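Local coordinates for protein esterase D (PDB 3DKR) that probably hydrolyses carboxylic esters, as a member of the alpha/beta-hydrolase fold family, at residues F16-L27 and A42-Y53. Residues are numbered along the deposited sequence; the frame is centred on the assembly and turned at random.
Sequences FEYEGTDTGVVL and ARALQRSGYGVY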
ATOM      1  N   PHE A  16      -7.932  -9.036  -7.822  1.00 16.05           N
ATOM      2  CA  PHE A  16      -8.084  -9.070  -9.279  1.00 15.42           C
ATOM      3  C   PHE A  16      -6.764  -8.965 -10.014  1.00 15.80           C
ATOM      4  O   PHE A  16      -5.767  -8.549  -9.442  1.00 15.19           O
ATOM      5  CB  PHE A  16      -9.082  -8.023  -9.784  1.00 15.59           C
ATOM      6  CG  PHE A  16      -8.636  -6.583  -9.639  1.00 15.30           C
ATOM      7  CD1 PHE A  16      -8.865  -5.866  -8.459  1.00 15.22           C
ATOM      8  CD2 PHE A  16      -8.052  -5.912 -10.706  1.00 16.56           C
ATOM      9  CE1 PHE A  16      -8.478  -4.546  -8.339  1.00 16.54           C
ATOM     10  CE2 PHE A  16      -7.673  -4.602 -10.585  1.00 16.50           C
ATOM     11  CZ  PHE A  16      -7.896  -3.911  -9.400  1.00 16.31           C
ATOM     12  N   GLU A  17      -6.779  -9.388 -11.270  1.00 15.31           N
ATOM     13  CA  GLU A  17      -5.551  -9.503 -12.051  1.00 15.67           C
ATOM     14  C   GLU A  17      -5.810  -9.174 -13.491  1.00 15.45           C
ATOM     15  O   GLU A  17      -6.779  -9.660 -14.083  1.00 17.15           O
ATOM     16  CB  GLU A  17      -4.957 -10.910 -11.963  1.00 15.51           C
ATOM     17  CG  GLU A  17      -3.631 -11.041 -12.724  1.00 16.74           C
ATOM     18  CD  GLU A  17      -2.819 -12.287 -12.391  1.00 17.90           C
ATOM     19  OE1 GLU A  17      -3.284 -13.153 -11.616  1.00 20.20           O
ATOM     20  OE2 GLU A  17      -1.683 -12.385 -12.918  1.00 19.41           O
ATOM     21  N   TYR A  18      -4.930  -8.356 -14.055  1.00 15.17           N
ATOM     22  CA  TYR A  18      -4.918  -8.082 -15.474  1.00 15.25           C
ATOM     23  C   TYR A  18      -3.687  -8.698 -16.092  1.00 16.09           C
ATOM     24  O   TYR A  18      -2.560  -8.492 -15.602  1.00 15.99           O
ATOM     25  CB  TYR A  18      -4.856  -6.583 -15.733  1.00 15.13           C
ATOM     26  CG  TYR A  18      -5.983  -5.780 -15.144  1.00 14.77           C
ATOM     27  CD1 TYR A  18      -7.250  -6.327 -14.963  1.00 16.37           C
ATOM     28  CD2 TYR A  18      -5.786  -4.443 -14.804  1.00 14.70           C
ATOM     29  CE1 TYR A  18      -8.293  -5.558 -14.421  1.00 15.28           C
ATOM     30  CE2 TYR A  18      -6.809  -3.687 -14.280  1.00 15.34           C
ATOM     31  CZ  TYR A  18      -8.055  -4.248 -14.074  1.00 15.11           C
ATOM     32  OH  TYR A  18      -9.082  -3.465 -13.545  1.00 16.18           O
ATOM     33  N   GLU A  19      -3.888  -9.409 -17.196  1.00 16.90           N
ATOM     34  CA  GLU A  19      -2.755 -10.016 -17.903  1.00 17.89           C
ATOM     35  C   GLU A  19      -1.987  -8.975 -18.669  1.00 17.45           C
ATOM     36  O   GLU A  19      -2.564  -8.049 -19.225  1.00 19.05           O
ATOM     37  CB  GLU A  19      -3.234 -11.095 -18.866  1.00 18.49           C
ATOM     38  CG  GLU A  19      -4.057 -12.179 -18.212  1.00 21.41           C
ATOM     39  CD  GLU A  19      -3.388 -12.810 -17.014  1.00 25.97           C
ATOM     40  OE1 GLU A  19      -2.194 -13.205 -17.113  1.00 28.21           O
ATOM     41  OE2 GLU A  19      -4.060 -12.897 -15.950  1.00 29.32           O
ATOM     42  N   GLY A  20      -0.666  -9.133 -18.704  1.00 17.49           N
ATOM     43  CA  GLY A  20       0.188  -8.287 -19.518  1.00 17.15           C
ATOM     44  C   GLY A  20       1.099  -9.110 -20.403  1.00 16.85           C
ATOM     45  O   GLY A  20       0.770 -10.248 -20.770  1.00 17.26           O
ATOM     46  N   THR A  21       2.255  -8.540 -20.744  1.00 16.61           N
ATOM     47  CA  THR A  21       3.220  -9.226 -21.603  1.00 17.00           C
ATOM     48  C   THR A  21       4.588  -9.271 -20.913  1.00 16.58           C
ATOM     49  O   THR A  21       4.935 -10.296 -20.310  1.00 18.30           O
ATOM     50  CB  THR A  21       3.281  -8.597 -23.017  1.00 16.54           C
ATOM     51  OG1 THR A  21       3.484  -7.182 -22.938  1.00 18.16           O
ATOM     52  CG2 THR A  21       1.976  -8.876 -23.793  1.00 18.56           C
ATOM     53  N   ASP A  22       5.337  -8.177 -20.953  1.00 16.37           N
ATOM     54  CA  ASP A  22       6.718  -8.191 -20.413  1.00 15.79           C
ATOM     55  C   ASP A  22       6.808  -7.811 -18.938  1.00 15.82           C
ATOM     56  O   ASP A  22       7.654  -8.341 -18.212  1.00 15.68           O
ATOM     57  CB  ASP A  22       7.649  -7.264 -21.202  1.00 15.16           C
ATOM     58  CG  ASP A  22       7.234  -5.815 -21.121  1.00 16.09           C
ATOM     59  OD1 ASP A  22       6.179  -5.508 -21.722  1.00 18.56           O
ATOM     60  OD2 ASP A  22       7.945  -5.007 -20.459  1.00 17.59           O
ATOM     61  N   THR A  23       5.968  -6.872 -18.501  1.00 15.84           N
ATOM     62  CA  THR A  23       6.092  -6.299 -17.165  1.00 15.51           C
ATOM     63  C   THR A  23       4.789  -6.405 -16.381  1.00 16.06           C
ATOM     64  O   THR A  23       3.704  -6.135 -16.919  1.00 16.18           O
ATOM     65  CB  THR A  23       6.520  -4.831 -17.229  1.00 15.98           C
ATOM     66  OG1 THR A  23       7.825  -4.726 -17.834  1.00 16.15           O
ATOM     67  CG2 THR A  23       6.582  -4.227 -15.830  1.00 15.76           C
ATOM     68  N   GLY A  24       4.913  -6.803 -15.120  1.00 15.67           N
ATOM     69  CA  GLY A  24       3.771  -6.917 -14.219  1.00 15.31           C
ATOM     70  C   GLY A  24       3.988  -6.067 -12.993  1.00 15.15           C
ATOM     71  O   GLY A  24       5.135  -5.824 -12.586  1.00 16.15           O
ATOM     72  N   VAL A  25       2.889  -5.649 -12.373  1.00 14.10           N
ATOM     73  CA  VAL A  25       2.935  -4.760 -11.215  1.00 14.11           C
ATOM     74  C   VAL A  25       2.046  -5.309 -10.111  1.00 14.77           C
ATOM     75  O   VAL A  25       0.884  -5.627 -10.359  1.00 14.56           O
ATOM     76  CB  VAL A  25       2.431  -3.346 -11.578  1.00 13.94           C
ATOM     77  CG1 VAL A  25       2.610  -2.404 -10.392  1.00 15.10           C
ATOM     78  CG2 VAL A  25       3.190  -2.816 -12.780  1.00 14.91           C
ATOM     79  N   VAL A  26       2.595  -5.408  -8.905  1.00 14.08           N
ATOM     80  CA  VAL A  26       1.831  -5.771  -7.720  1.00 14.16           C
ATOM     81  C   VAL A  26       1.447  -4.483  -6.993  1.00 14.23           C
ATOM     82  O   VAL A  26       2.303  -3.634  -6.726  1.00 14.44           O
ATOM     83  CB  VAL A  26       2.638  -6.678  -6.771  1.00 14.54           C
ATOM     84  CG1 VAL A  26       1.876  -6.920  -5.481  1.00 15.16           C
ATOM     85  CG2 VAL A  26       3.007  -8.008  -7.463  1.00 14.63           C
ATOM     86  N   LEU A  27       0.149  -4.341  -6.684  1.00 13.99           N
ATOM     87  CA  LEU A  27      -0.367  -3.155  -5.978  1.00 13.63           C
ATOM     88  C   LEU A  27      -0.971  -3.597  -4.650  1.00 14.24           C
ATOM     89  O   LEU A  27      -1.876  -4.430  -4.637  1.00 14.25           O
ATOM     90  CB  LEU A  27      -1.435  -2.427  -6.801  1.00 13.55           C
ATOM     91  CG  LEU A  27      -0.969  -1.883  -8.151  1.00 13.26           C
ATOM     92  CD1 LEU A  27      -2.128  -1.262  -8.946  1.00 14.95           C
ATOM     93  CD2 LEU A  27       0.158  -0.859  -8.031  1.00 14.02           C
ATOM     94  N   ALA A  42      -4.680   0.516 -11.386  1.00 14.35           N
ATOM     95  CA  ALA A  42      -4.601  -0.747 -12.111  1.00 14.36           C
ATOM     96  C   ALA A  42      -5.036  -0.571 -13.578  1.00 14.55           C
ATOM     97  O   ALA A  42      -4.403  -1.076 -14.507  1.00 15.36           O
ATOM     98  CB  ALA A  42      -5.425  -1.807 -11.399  1.00 14.33           C
ATOM     99  N   ARG A  43      -6.122   0.166 -13.783  1.00 14.68           N
ATOM    100  CA  ARG A  43      -6.635   0.401 -15.126  1.00 14.99           C
ATOM    101  C   ARG A  43      -5.710   1.306 -15.936  1.00 15.13           C
ATOM    102  O   ARG A  43      -5.499   1.062 -17.125  1.00 15.71           O
ATOM    103  CB  ARG A  43      -8.053   0.969 -15.061  1.00 15.52           C
ATOM    104  CG  ARG A  43      -9.064  -0.046 -14.617  1.00 15.25           C
ATOM    105  CD  ARG A  43      -9.290  -1.124 -15.673  1.00 16.58           C
ATOM    106  NE  ARG A  43     -10.607  -1.716 -15.540  1.00 15.68           N
ATOM    107  CZ  ARG A  43     -11.112  -2.653 -16.334  1.00 16.85           C
ATOM    108  NH1 ARG A  43     -10.398  -3.179 -17.336  1.00 16.08           N
ATOM    109  NH2 ARG A  43     -12.352  -3.086 -16.117  1.00 15.01           N
ATOM    110  N   ALA A  44      -5.145   2.339 -15.312  1.00 15.22           N
ATOM    111  CA  ALA A  44      -4.156   3.184 -15.989  1.00 15.56           C
ATOM    112  C   ALA A  44      -2.966   2.337 -16.442  1.00 15.62           C
ATOM    113  O   ALA A  44      -2.479   2.455 -17.561  1.00 16.13           O
ATOM    114  CB  ALA A  44      -3.698   4.313 -15.089  1.00 16.33           C
ATOM    115  N   LEU A  45      -2.513   1.445 -15.576  1.00 15.18           N
ATOM    116  CA  LEU A  45      -1.393   0.578 -15.932  1.00 15.57           C
ATOM    117  C   LEU A  45      -1.786  -0.356 -17.061  1.00 15.77           C
ATOM    118  O   LEU A  45      -1.013  -0.560 -17.996  1.00 16.39           O
ATOM    119  CB  LEU A  45      -0.903  -0.200 -14.723  1.00 16.32           C
ATOM    120  CG  LEU A  45      -0.316   0.670 -13.621  1.00 15.73           C
ATOM    121  CD1 LEU A  45       0.020  -0.177 -12.408  1.00 17.28           C
ATOM    122  CD2 LEU A  45       0.958   1.359 -14.113  1.00 18.92           C
ATOM    123  N   GLN A  46      -3.004  -0.882 -17.011  1.00 15.36           N
ATOM    124  CA  GLN A  46      -3.504  -1.739 -18.082  1.00 15.88           C
ATOM    125  C   GLN A  46      -3.524  -1.006 -19.432  1.00 16.37           C
ATOM    126  O   GLN A  46      -3.137  -1.584 -20.461  1.00 17.02           O
ATOM    127  CB  GLN A  46      -4.902  -2.238 -17.749  1.00 16.28           C
ATOM    128  CG  GLN A  46      -5.448  -3.237 -18.759  1.00 15.84           C
ATOM    129  CD  GLN A  46      -6.845  -3.685 -18.425  1.00 17.09           C
ATOM    130  OE1 GLN A  46      -7.710  -2.850 -18.153  1.00 17.52           O
ATOM    131  NE2 GLN A  46      -7.088  -4.990 -18.471  1.00 17.70           N
ATOM    132  N   ARG A  47      -3.957   0.254 -19.435  1.00 16.68           N
ATOM    133  CA  ARG A  47      -4.013   1.027 -20.692  1.00 17.13           C
ATOM    134  C   ARG A  47      -2.621   1.212 -21.279  1.00 17.86           C
ATOM    135  O   ARG A  47      -2.478   1.400 -22.492  1.00 18.70           O
ATOM    136  CB  ARG A  47      -4.686   2.385 -20.524  1.00 17.58           C
ATOM    137  CG  ARG A  47      -6.136   2.320 -20.093  1.00 18.06           C
ATOM    138  CD  ARG A  47      -6.816   3.669 -20.290  1.00 19.26           C
ATOM    139  NE  ARG A  47      -6.274   4.721 -19.429  1.00 20.11           N
ATOM    140  CZ  ARG A  47      -6.611   4.899 -18.150  1.00 20.54           C
ATOM    141  NH1 ARG A  47      -7.486   4.090 -17.552  1.00 18.76           N
ATOM    142  NH2 ARG A  47      -6.056   5.893 -17.463  1.00 22.64           N
ATOM    143  N   SER A  48      -1.589   1.179 -20.431  1.00 17.27           N
ATOM    144  CA  SER A  48      -0.199   1.306 -20.919  1.00 17.45           C
ATOM    145  C   SER A  48       0.466  -0.064 -21.122  1.00 17.47           C
ATOM    146  O   SER A  48       1.692  -0.139 -21.346  1.00 18.66           O
ATOM    147  CB  SER A  48       0.634   2.185 -19.980  1.00 18.18           C
ATOM    148  OG  SER A  48       0.351   3.570 -20.172  1.00 20.12           O
ATOM    149  N   GLY A  49      -0.329  -1.132 -21.035  1.00 16.69           N
ATOM    150  CA  GLY A  49       0.106  -2.474 -21.391  1.00 16.55           C
ATOM    151  C   GLY A  49       0.781  -3.273 -20.289  1.00 16.80           C
ATOM    152  O   GLY A  49       1.426  -4.285 -20.554  1.00 17.30           O
ATOM    153  N   TYR A  50       0.629  -2.830 -19.045  1.00 15.93           N
ATOM    154  CA  TYR A  50       1.206  -3.570 -17.928  1.00 16.08           C
ATOM    155  C   TYR A  50       0.250  -4.630 -17.395  1.00 15.70           C
ATOM    156  O   TYR A  50      -0.962  -4.414 -17.370  1.00 16.01           O
ATOM    157  CB  TYR A  50       1.535  -2.607 -16.799  1.00 16.50           C
ATOM    158  CG  TYR A  50       2.641  -1.646 -17.136  1.00 17.12           C
ATOM    159  CD1 TYR A  50       3.965  -2.057 -17.123  1.00 19.65           C
ATOM    160  CD2 TYR A  50       2.368  -0.332 -17.464  1.00 17.51           C
ATOM    161  CE1 TYR A  50       4.988  -1.170 -17.443  1.00 19.50           C
ATOM    162  CE2 TYR A  50       3.376   0.568 -17.768  1.00 17.56           C
ATOM    163  CZ  TYR A  50       4.685   0.140 -17.759  1.00 18.52           C
ATOM    164  OH  TYR A  50       5.681   1.036 -18.065  1.00 18.91           O
ATOM    165  N   GLY A  51       0.803  -5.764 -16.950  1.00 14.93           N
ATOM    166  CA  GLY A  51       0.041  -6.726 -16.151  1.00 15.38           C
ATOM    167  C   GLY A  51      -0.069  -6.167 -14.746  1.00 14.40           C
ATOM    168  O   GLY A  51       0.820  -5.434 -14.301  1.00 14.42           O
ATOM    169  N   VAL A  52      -1.145  -6.514 -14.028  1.00 14.23           N
ATOM    170  CA  VAL A  52      -1.388  -5.941 -12.712  1.00 13.66           C
ATOM    171  C   VAL A  52      -2.006  -7.012 -11.817  1.00 13.94           C
ATOM    172  O   VAL A  52      -2.816  -7.785 -12.287  1.00 14.51           O
ATOM    173  CB  VAL A  52      -2.343  -4.714 -12.755  1.00 14.20           C
ATOM    174  CG1 VAL A  52      -2.388  -4.044 -11.380  1.00 14.69           C
ATOM    175  CG2 VAL A  52      -1.915  -3.733 -13.846  1.00 14.92           C
ATOM    176  N   TYR A  53      -1.602  -7.054 -10.549  1.00 14.43           N
ATOM    177  CA  TYR A  53      -2.184  -7.970  -9.570  1.00 14.62           C
ATOM    178  C   TYR A  53      -2.423  -7.234  -8.275  1.00 14.61           C
ATOM    179  O   TYR A  53      -1.515  -6.606  -7.759  1.00 14.53           O
ATOM    180  CB  TYR A  53      -1.266  -9.152  -9.329  1.00 15.80           C
ATOM    181  CG  TYR A  53      -1.797 -10.196  -8.373  1.00 17.50           C
ATOM    182  CD1 TYR A  53      -3.101 -10.661  -8.455  1.00 18.61           C
ATOM    183  CD2 TYR A  53      -0.971 -10.744  -7.403  1.00 19.31           C
ATOM    184  CE1 TYR A  53      -3.561 -11.635  -7.576  1.00 21.12           C
ATOM    185  CE2 TYR A  53      -1.421 -11.722  -6.545  1.00 20.10           C
ATOM    186  CZ  TYR A  53      -2.710 -12.163  -6.636  1.00 19.17           C
ATOM    187  OH  TYR A  53      -3.131 -13.166  -5.777  1.00 21.66           O
TER
HETATM  188  O   HOH W   1      -5.160  -7.037 -19.527  1.00 25.26           O
HETATM  189  O   HOH W   2      -2.251  -5.089 -19.703  1.00 32.58           O
HETATM  190  O   HOH W   3       3.248  -6.112 -19.625  1.00 17.97           O
HETATM  191  O   HOH W   4       1.175  -5.720 -22.865  1.00 22.46           O
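With CG beside its backbone N and anti to the carbonyl carbon (chi1 -58°), Tyr-18 lays its ring against helix 42-47, where Gln-46, reaching out with CG anti to N and the chain extended, stacks its amide on one ring face, planes 12° apart, NE2 3.6 Å from CG of Tyr-18. The amide is held flat there: its OE1 accepts a hydrogen bond from Arg-43 NH1 at 2.8 Å, on a lone pair, and NE2 donates to a water bound by Glu-19 O. Ala-42 CB sits 3.7 Å from Tyr-18 CE2 and touches the edge of the Phe-16 ring. A serine in place of Tyr-18 would probably leave the Gln-46 amide without its stacking surface and open a gap beside Ala-42. Strand 51-53 runs between strand 16-18, antiparallel, and strand 23-27, parallel, the latter pairing closing a beta-alpha-beta crossover at one edge of the alpha/beta-hydrolase sheet. Tyr-18 and Val-52 form an antiparallel hydrogen-bonded pair, each N bonded to the other's O; on the other side Tyr-53 N donates a hydrogen bond to Val-25 O at 2.9 Å. Beneath the helix, Leu-27 CD1 meets Val-52 CG1 at 3.7 Å and Val-25 CG1 meets Leu-45 CD1 at 4.0 Å. Gly-49, at positive phi, ends the helix in a Schellman motif.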